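Local atomic coordinates of COG3291: FOG: PKD repeat (PDB entry 1WMX), a protein that probably binds cellulose as the family 30 carbohydrate-binding module of the larger Clostridium thermocellum protein CelJ, a multidomain protein thought to have cellulase activity. Residues 58-64 against 162-168; 97-101 against 168-172. One frame throughout, in Å; residues are numbered along the deposited sequence.

Both interactions lie within the carbohydrate-binding module, on the same side of the centre of the chain, with their centres about 12 Å apart. F168 belongs to both. Its ring meets W64 in interaction 1 and F100 in interaction 2. The two contacts also touch directly. R163 NE forms a salt bridge to D99 OD2 at 3.1 Å, and W64 CH2 packs on F100 CB at 3.9 Å. Interaction 1 joins two loops and is partly buried, its centre about 19 Å from that of the chain. Interaction 2 is buried, about 11 Å from the chain centre, between a loop and strand 168-178. Along the chain their segments alternate.

Interaction 1: residues 58-64 against 162-168; sequences TVQSGWW and KRYADPF
The side chain of K162 starts over the indole of W64 and runs on toward V59 and G62. This is the tightly packed part of a contact that joins two strand-connecting loops of the beta-sandwich module. K162 CB sits over one face of W64, 3.6 Å from the centroid of the five-membered ring, in a CH-pi contact. The backbone N of K162 lies above the same ring system and donates a hydrogen bond to W64 O at 3.2 Å. K162 CG is anti to its backbone N (chi1 173°) and the chain stays extended as far as CE. This takes K162 CD to 3.6 Å from V59 CG1 and close to G62 O. V59 CG1 also meets the indole at its edge, in the ring plane. W64 CZ2 lies at the edge of the F168 ring, 3.6 Å from F168 CE2, and the two rings meet obliquely, planes at 52°.

A second backbone bond holds the other end: V59 N donates to A165 O at 2.9 Å, in the carbonyl plane and on a lone pair. A165 packs closely there, its CB 3.2 Å from V59 O. T58 and P167 are exposed and looser, T58 CA lying 4.0 Å from P167 CD. A water lies between W64 NE1 and the carbonyls of Y164 and D166, but its approach to NE1 is too short to be trusted.

Segment 58-64 belongs to the loop between strands 48-55 and 64-69, W64 opening the second. Segment 162-168 links 155-161 to 168-178, which F168 opens. W64 and F168 both pack on L53 and V55 of strand 48-55.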
ATOM      1  N   THR B  58     -16.881  13.712  -6.974  1.00 44.34           N
ATOM      2  CA  THR B  58     -17.055  12.423  -6.314  1.00 46.63           C
ATOM      3  C   THR B  58     -16.022  11.451  -6.901  1.00 47.00           C
ATOM      4  O   THR B  58     -15.868  11.327  -8.114  1.00 47.07           O
ATOM      5  CB  THR B  58     -18.504  11.868  -6.433  1.00 45.66           C
ATOM      6  OG1 THR B  58     -18.454  10.451  -6.630  1.00 48.10           O
ATOM      7  CG2 THR B  58     -19.257  12.534  -7.550  1.00 48.90           C
ATOM      8  N   VAL B  59     -15.333  10.795  -6.065  1.00 48.14           N
ATOM      9  CA  VAL B  59     -14.231   9.882  -6.409  1.00 49.44           C
ATOM     10  C   VAL B  59     -14.747   8.528  -6.893  1.00 51.08           C
ATOM     11  O   VAL B  59     -15.123   7.665  -6.102  1.00 52.19           O
ATOM     12  CB  VAL B  59     -13.358   9.576  -5.182  1.00 48.35           C
ATOM     13  CG1 VAL B  59     -12.200   8.627  -5.502  1.00 48.86           C
ATOM     14  CG2 VAL B  59     -12.715  10.810  -4.554  1.00 48.79           C
ATOM     15  N   GLN B  60     -14.777   8.309  -8.188  1.00 52.84           N
ATOM     16  CA  GLN B  60     -15.225   6.995  -8.694  1.00 53.55           C
ATOM     17  C   GLN B  60     -14.281   6.485  -9.767  1.00 53.02           C
ATOM     18  O   GLN B  60     -14.533   5.440 -10.380  1.00 53.71           O
ATOM     19  CB  GLN B  60     -16.641   7.044  -9.277  1.00 55.65           C
ATOM     20  CG  GLN B  60     -16.844   8.046 -10.406  1.00 56.93           C
ATOM     21  CD  GLN B  60     -18.313   8.109 -10.838  1.00 57.97           C
ATOM     22  OE1 GLN B  60     -18.964   7.068 -10.947  1.00 59.21           O
ATOM     23  NE2 GLN B  60     -18.882   9.271 -11.086  1.00 59.03           N
ATOM     24  N   SER B  61     -12.992   6.785  -9.445  1.00 51.50           N
ATOM     25  CA  SER B  61     -11.900   6.132 -10.137  1.00 50.01           C
ATOM     26  C   SER B  61     -11.498   4.996  -9.224  1.00 48.81           C
ATOM     27  O   SER B  61     -10.768   4.078  -9.622  1.00 48.85           O
ATOM     28  CB  SER B  61     -10.748   7.120 -10.365  1.00 49.25           C
ATOM     29  OG  SER B  61     -10.038   7.331  -9.156  1.00 49.28           O
ATOM     30  N   GLY B  62     -12.031   5.140  -8.016  1.00 46.93           N
ATOM     31  CA  GLY B  62     -11.832   4.203  -6.914  1.00 46.67           C
ATOM     32  C   GLY B  62     -10.855   4.792  -5.902  1.00 44.97           C
ATOM     33  O   GLY B  62     -10.625   4.215  -4.831  1.00 45.42           O
ATOM     34  N   TRP B  63     -10.021   5.794  -6.204  1.00 43.26           N
ATOM     35  CA  TRP B  63      -8.894   6.100  -5.325  1.00 40.51           C
ATOM     36  C   TRP B  63      -8.208   7.452  -5.524  1.00 39.86           C
ATOM     37  O   TRP B  63      -8.358   8.114  -6.555  1.00 38.58           O
ATOM     38  CB  TRP B  63      -7.818   5.017  -5.469  1.00 39.48           C
ATOM     39  CG  TRP B  63      -7.126   5.099  -6.791  1.00 38.78           C
ATOM     40  CD1 TRP B  63      -7.596   4.658  -7.998  1.00 38.21           C
ATOM     41  CD2 TRP B  63      -5.879   5.750  -7.063  1.00 39.48           C
ATOM     42  NE1 TRP B  63      -6.722   4.997  -9.004  1.00 37.98           N
ATOM     43  CE2 TRP B  63      -5.659   5.670  -8.458  1.00 38.82           C
ATOM     44  CE3 TRP B  63      -4.929   6.398  -6.265  1.00 39.05           C
ATOM     45  CZ2 TRP B  63      -4.524   6.213  -9.076  1.00 38.09           C
ATOM     46  CZ3 TRP B  63      -3.800   6.939  -6.880  1.00 40.40           C
ATOM     47  CH2 TRP B  63      -3.608   6.842  -8.271  1.00 38.72           C
ATOM     48  N   TRP B  64      -7.451   7.840  -4.500  1.00 37.51           N
ATOM     49  CA  TRP B  64      -6.644   9.053  -4.501  1.00 35.62           C
ATOM     50  C   TRP B  64      -5.713   8.923  -3.313  1.00 35.18           C
ATOM     51  O   TRP B  64      -6.088   8.382  -2.270  1.00 34.78           O
ATOM     52  CB  TRP B  64      -7.486  10.331  -4.392  1.00 34.37           C
ATOM     53  CG  TRP B  64      -8.297  10.487  -3.148  1.00 33.22           C
ATOM     54  CD1 TRP B  64      -9.642  10.288  -3.023  1.00 33.22           C
ATOM     55  CD2 TRP B  64      -7.832  10.905  -1.859  1.00 32.77           C
ATOM     56  NE1 TRP B  64     -10.044  10.562  -1.741  1.00 33.98           N
ATOM     57  CE2 TRP B  64      -8.955  10.942  -1.001  1.00 33.08           C
ATOM     58  CE3 TRP B  64      -6.576  11.254  -1.344  1.00 33.14           C
ATOM     59  CZ2 TRP B  64      -8.865  11.313   0.347  1.00 32.32           C
ATOM     60  CZ3 TRP B  64      -6.484  11.624  -0.004  1.00 31.75           C
ATOM     61  CH2 TRP B  64      -7.625  11.649   0.826  1.00 33.83           C
ATOM     62  N   LYS B 162      -7.942   7.994   0.309  1.00 36.85           N
ATOM     63  CA  LYS B 162      -9.384   7.870   0.225  1.00 39.96           C
ATOM     64  C   LYS B 162      -9.990   6.993   1.302  1.00 40.72           C
ATOM     65  O   LYS B 162      -9.464   5.932   1.634  1.00 40.03           O
ATOM     66  CB  LYS B 162      -9.781   7.326  -1.151  1.00 40.71           C
ATOM     67  CG  LYS B 162     -11.255   6.993  -1.302  1.00 41.77           C
ATOM     68  CD  LYS B 162     -11.548   6.495  -2.703  1.00 42.13           C
ATOM     69  CE  LYS B 162     -12.994   6.080  -2.857  1.00 45.46           C
ATOM     70  NZ  LYS B 162     -13.325   4.940  -1.957  1.00 45.62           N
ATOM     71  N   ARG B 163     -11.111   7.457   1.839  1.00 42.50           N
ATOM     72  CA  ARG B 163     -11.860   6.734   2.858  1.00 44.95           C
ATOM     73  C   ARG B 163     -13.219   6.462   2.198  1.00 45.15           C
ATOM     74  O   ARG B 163     -13.584   5.316   1.940  1.00 44.82           O
ATOM     75  CB  ARG B 163     -12.017   7.617   4.092  1.00 47.17           C
ATOM     76  CG  ARG B 163     -13.067   7.171   5.084  1.00 50.05           C
ATOM     77  CD  ARG B 163     -12.717   5.882   5.791  1.00 51.77           C
ATOM     78  NE  ARG B 163     -13.388   5.814   7.085  1.00 55.73           N
ATOM     79  CZ  ARG B 163     -13.947   4.720   7.588  1.00 57.66           C
ATOM     80  NH1 ARG B 163     -13.922   3.582   6.901  1.00 58.75           N
ATOM     81  NH2 ARG B 163     -14.528   4.763   8.783  1.00 56.19           N
ATOM     82  N   TYR B 164     -13.947   7.539   1.912  1.00 46.22           N
ATOM     83  CA  TYR B 164     -15.241   7.463   1.246  1.00 46.53           C
ATOM     84  C   TYR B 164     -15.086   8.179  -0.102  1.00 46.22           C
ATOM     85  O   TYR B 164     -14.099   8.886  -0.319  1.00 47.06           O
ATOM     86  CB  TYR B 164     -16.307   8.149   2.097  1.00 49.56           C
ATOM     87  CG  TYR B 164     -16.496   7.512   3.453  1.00 52.69           C
ATOM     88  CD1 TYR B 164     -16.873   6.173   3.568  1.00 54.23           C
ATOM     89  CD2 TYR B 164     -16.303   8.244   4.625  1.00 53.65           C
ATOM     90  CE1 TYR B 164     -17.053   5.580   4.814  1.00 55.87           C
ATOM     91  CE2 TYR B 164     -16.482   7.659   5.878  1.00 55.53           C
ATOM     92  CZ  TYR B 164     -16.856   6.328   5.965  1.00 56.76           C
ATOM     93  OH  TYR B 164     -17.038   5.745   7.199  1.00 58.95           O
ATOM     94  N   ALA B 165     -16.049   8.008  -1.001  1.00 43.74           N
ATOM     95  CA  ALA B 165     -15.960   8.639  -2.317  1.00 41.55           C
ATOM     96  C   ALA B 165     -16.458  10.075  -2.343  1.00 40.39           C
ATOM     97  O   ALA B 165     -16.385  10.746  -3.371  1.00 40.05           O
ATOM     98  CB  ALA B 165     -16.712   7.808  -3.346  1.00 41.47           C
ATOM     99  N   ASP B 166     -16.962  10.552  -1.217  1.00 39.96           N
ATOM    100  CA  ASP B 166     -17.470  11.913  -1.155  1.00 41.21           C
ATOM    101  C   ASP B 166     -16.380  12.937  -1.433  1.00 41.34           C
ATOM    102  O   ASP B 166     -15.229  12.754  -1.037  1.00 40.89           O
ATOM    103  CB  ASP B 166     -18.063  12.203   0.231  1.00 42.70           C
ATOM    104  CG  ASP B 166     -19.280  11.359   0.541  1.00 45.81           C
ATOM    105  OD1 ASP B 166     -20.404  11.908   0.526  1.00 45.94           O
ATOM    106  OD2 ASP B 166     -19.111  10.149   0.796  1.00 47.36           O
ATOM    107  N   PRO B 167     -16.721  14.024  -2.143  1.00 40.73           N
ATOM    108  CA  PRO B 167     -15.707  15.047  -2.415  1.00 39.95           C
ATOM    109  C   PRO B 167     -15.597  15.861  -1.127  1.00 39.88           C
ATOM    110  O   PRO B 167     -16.549  15.882  -0.343  1.00 38.33           O
ATOM    111  CB  PRO B 167     -16.327  15.846  -3.550  1.00 40.56           C
ATOM    112  CG  PRO B 167     -17.785  15.774  -3.226  1.00 40.97           C
ATOM    113  CD  PRO B 167     -17.960  14.309  -2.889  1.00 40.58           C
ATOM    114  N   PHE B 168     -14.463  16.520  -0.897  1.00 39.32           N
ATOM    115  CA  PHE B 168     -14.298  17.304   0.329  1.00 37.54           C
ATOM    116  C   PHE B 168     -13.055  18.183   0.289  1.00 36.76           C
ATOM    117  O   PHE B 168     -12.229  18.071  -0.617  1.00 36.88           O
ATOM    118  CB  PHE B 168     -14.198  16.371   1.539  1.00 38.24           C
ATOM    119  CG  PHE B 168     -12.873  15.653   1.644  1.00 37.98           C
ATOM    120  CD1 PHE B 168     -11.804  16.223   2.333  1.00 36.60           C
ATOM    121  CD2 PHE B 168     -12.679  14.427   1.011  1.00 37.11           C
ATOM    122  CE1 PHE B 168     -10.557  15.585   2.383  1.00 36.67           C
ATOM    123  CE2 PHE B 168     -11.437  13.782   1.057  1.00 35.85           C
ATOM    124  CZ  PHE B 168     -10.378  14.364   1.743  1.00 35.31           C
TER
HETATM  125  O   HOH W   1     -12.439  11.174  -1.169  1.00 38.07           O

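Interaction 2: residues 97-101 against 168-172; sequences GEDFV and FTVWF
An aromatic cluster of F100, F168 and F172, in the core between the two antiparallel sheets of the beta-sandwich, joins the loop before strand 101-106 to strand 168-178. The touching parts run 79° apart, with no direct hydrogen bond between them. F100 points toward the strand. Its ring is nearly parallel to that of F168 (planes at 13°), but offset so far that little of one lies over the other. F100 CD2 lies 3.6 Å from F168 CZ. Farther along, F100 CZ comes to the edge of the F172 ring, near its plane, 3.4 Å from F172 CZ. V170 CG2 fits between these contacts, 3.9 Å from F100 CE2. F172 in turn stacks on F160 of strand 155-161.

E98 extends the apolar contact with the carbon part of its side chain. Its CB touches V170 CG1 at 3.7 Å and its CG packs on F168 CB. The chain then bends at chi2 (83°), which turns the carboxylate away from the rings. OE1 accepts hydrogen bonds from the backbone N atoms of E95 and G96, so the acid holds its own loop. A water bridges OE1 to the strand, donating to E98 OE1 at 2.7 Å and accepting from T169 N at 3.0 Å.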
ATOM      1  N   GLY B  97     -16.855  17.370   9.321  1.00 43.16           N
ATOM      2  CA  GLY B  97     -17.099  15.936   9.325  1.00 42.24           C
ATOM      3  C   GLY B  97     -16.316  15.224   8.223  1.00 42.17           C
ATOM      4  O   GLY B  97     -16.528  14.035   7.968  1.00 41.71           O
ATOM      5  N   GLU B  98     -15.420  15.952   7.569  1.00 41.75           N
ATOM      6  CA  GLU B  98     -14.584  15.354   6.516  1.00 41.75           C
ATOM      7  C   GLU B  98     -13.790  14.218   7.152  1.00 41.31           C
ATOM      8  O   GLU B  98     -13.380  14.309   8.314  1.00 40.91           O
ATOM      9  CB  GLU B  98     -13.590  16.378   5.937  1.00 40.43           C
ATOM     10  CG  GLU B  98     -14.232  17.513   5.151  1.00 37.92           C
ATOM     11  CD  GLU B  98     -14.722  18.639   6.035  1.00 39.37           C
ATOM     12  OE1 GLU B  98     -15.283  19.647   5.502  1.00 38.52           O
ATOM     13  OE2 GLU B  98     -14.568  18.564   7.301  1.00 37.50           O
ATOM     14  N   ASP B  99     -13.574  13.157   6.402  1.00 41.42           N
ATOM     15  CA  ASP B  99     -12.815  12.013   6.916  1.00 41.29           C
ATOM     16  C   ASP B  99     -12.038  11.342   5.781  1.00 39.74           C
ATOM     17  O   ASP B  99     -12.467  11.345   4.624  1.00 39.37           O
ATOM     18  CB  ASP B  99     -13.768  11.008   7.559  1.00 44.10           C
ATOM     19  CG  ASP B  99     -13.036   9.935   8.337  1.00 46.76           C
ATOM     20  OD1 ASP B  99     -12.077  10.266   9.109  1.00 48.70           O
ATOM     21  OD2 ASP B  99     -13.385   8.718   8.205  1.00 50.13           O
ATOM     22  N   PHE B 100     -10.895  10.778   6.139  1.00 38.26           N
ATOM     23  CA  PHE B 100     -10.023  10.098   5.168  1.00 36.14           C
ATOM     24  C   PHE B 100      -8.943   9.305   5.910  1.00 35.96           C
ATOM     25  O   PHE B 100      -8.790   9.413   7.127  1.00 37.07           O
ATOM     26  CB  PHE B 100      -9.372  11.138   4.242  1.00 35.15           C
ATOM     27  CG  PHE B 100      -8.727  12.295   4.991  1.00 33.71           C
ATOM     28  CD1 PHE B 100      -7.468  12.135   5.566  1.00 33.39           C
ATOM     29  CD2 PHE B 100      -9.393  13.517   5.108  1.00 32.63           C
ATOM     30  CE1 PHE B 100      -6.873  13.190   6.266  1.00 32.70           C
ATOM     31  CE2 PHE B 100      -8.802  14.577   5.810  1.00 32.59           C
ATOM     32  CZ  PHE B 100      -7.541  14.411   6.390  1.00 32.80           C
ATOM     33  N   VAL B 101      -8.201   8.507   5.163  1.00 34.92           N
ATOM     34  CA  VAL B 101      -7.139   7.681   5.750  1.00 34.41           C
ATOM     35  C   VAL B 101      -5.861   8.494   5.938  1.00 33.91           C
ATOM     36  O   VAL B 101      -5.493   9.312   5.100  1.00 34.95           O
ATOM     37  CB  VAL B 101      -6.828   6.498   4.857  1.00 34.18           C
ATOM     38  CG1 VAL B 101      -5.763   5.596   5.486  1.00 35.44           C
ATOM     39  CG2 VAL B 101      -8.075   5.660   4.596  1.00 34.65           C
ATOM     40  N   PHE B 168     -14.463  16.520  -0.897  1.00 39.32           N
ATOM     41  CA  PHE B 168     -14.298  17.304   0.329  1.00 37.54           C
ATOM     42  C   PHE B 168     -13.055  18.183   0.289  1.00 36.76           C
ATOM     43  O   PHE B 168     -12.229  18.071  -0.617  1.00 36.88           O
ATOM     44  CB  PHE B 168     -14.198  16.371   1.539  1.00 38.24           C
ATOM     45  CG  PHE B 168     -12.873  15.653   1.644  1.00 37.98           C
ATOM     46  CD1 PHE B 168     -11.804  16.223   2.333  1.00 36.60           C
ATOM     47  CD2 PHE B 168     -12.679  14.427   1.011  1.00 37.11           C
ATOM     48  CE1 PHE B 168     -10.557  15.585   2.383  1.00 36.67           C
ATOM     49  CE2 PHE B 168     -11.437  13.782   1.057  1.00 35.85           C
ATOM     50  CZ  PHE B 168     -10.378  14.364   1.743  1.00 35.31           C
ATOM     51  N   THR B 169     -12.923  19.041   1.296  1.00 35.80           N
ATOM     52  CA  THR B 169     -11.780  19.935   1.400  1.00 34.49           C
ATOM     53  C   THR B 169     -11.412  20.206   2.844  1.00 34.55           C
ATOM     54  O   THR B 169     -12.276  20.475   3.673  1.00 34.88           O
ATOM     55  CB  THR B 169     -12.065  21.287   0.735  1.00 33.63           C
ATOM     56  OG1 THR B 169     -12.472  21.074  -0.619  1.00 35.06           O
ATOM     57  CG2 THR B 169     -10.818  22.168   0.759  1.00 32.84           C
ATOM     58  N   VAL B 170     -10.120  20.106   3.140  1.00 32.97           N
ATOM     59  CA  VAL B 170      -9.592  20.403   4.466  1.00 32.81           C
ATOM     60  C   VAL B 170      -8.293  21.154   4.236  1.00 32.27           C
ATOM     61  O   VAL B 170      -7.744  21.156   3.129  1.00 33.29           O
ATOM     62  CB  VAL B 170      -9.293  19.142   5.317  1.00 32.01           C
ATOM     63  CG1 VAL B 170     -10.582  18.428   5.659  1.00 32.43           C
ATOM     64  CG2 VAL B 170      -8.330  18.227   4.583  1.00 34.23           C
ATOM     65  N   TRP B 171      -7.815  21.799   5.287  1.00 31.50           N
ATOM     66  CA  TRP B 171      -6.590  22.566   5.240  1.00 30.79           C
ATOM     67  C   TRP B 171      -5.746  22.128   6.426  1.00 30.42           C
ATOM     68  O   TRP B 171      -6.265  21.946   7.524  1.00 28.87           O
ATOM     69  CB  TRP B 171      -6.929  24.054   5.330  1.00 32.04           C
ATOM     70  CG  TRP B 171      -7.552  24.599   4.080  1.00 32.53           C
ATOM     71  CD1 TRP B 171      -6.898  25.164   3.013  1.00 31.28           C
ATOM     72  CD2 TRP B 171      -8.947  24.628   3.752  1.00 31.74           C
ATOM     73  NE1 TRP B 171      -7.800  25.548   2.054  1.00 30.79           N
ATOM     74  CE2 TRP B 171      -9.066  25.231   2.478  1.00 31.31           C
ATOM     75  CE3 TRP B 171     -10.110  24.205   4.410  1.00 32.20           C
ATOM     76  CZ2 TRP B 171     -10.302  25.423   1.846  1.00 31.73           C
ATOM     77  CZ3 TRP B 171     -11.342  24.392   3.784  1.00 31.45           C
ATOM     78  CH2 TRP B 171     -11.426  24.997   2.515  1.00 31.84           C
ATOM     79  N   PHE B 172      -4.453  21.933   6.199  1.00 30.72           N
ATOM     80  CA  PHE B 172      -3.556  21.513   7.266  1.00 30.35           C
ATOM     81  C   PHE B 172      -2.606  22.652   7.604  1.00 30.85           C
ATOM     82  O   PHE B 172      -2.354  23.539   6.792  1.00 33.47           O
ATOM     83  CB  PHE B 172      -2.712  20.288   6.857  1.00 30.59           C
ATOM     84  CG  PHE B 172      -3.503  19.013   6.642  1.00 32.33           C
ATOM     85  CD1 PHE B 172      -4.144  18.763   5.430  1.00 31.73           C
ATOM     86  CD2 PHE B 172      -3.569  18.042   7.643  1.00 34.67           C
ATOM     87  CE1 PHE B 172      -4.836  17.558   5.211  1.00 33.90           C
ATOM     88  CE2 PHE B 172      -4.258  16.838   7.440  1.00 34.24           C
ATOM     89  CZ  PHE B 172      -4.893  16.597   6.214  1.00 32.83           C
TER
HETATM   90  O   HOH W   2     -15.494  19.628   2.796  1.00 40.00           O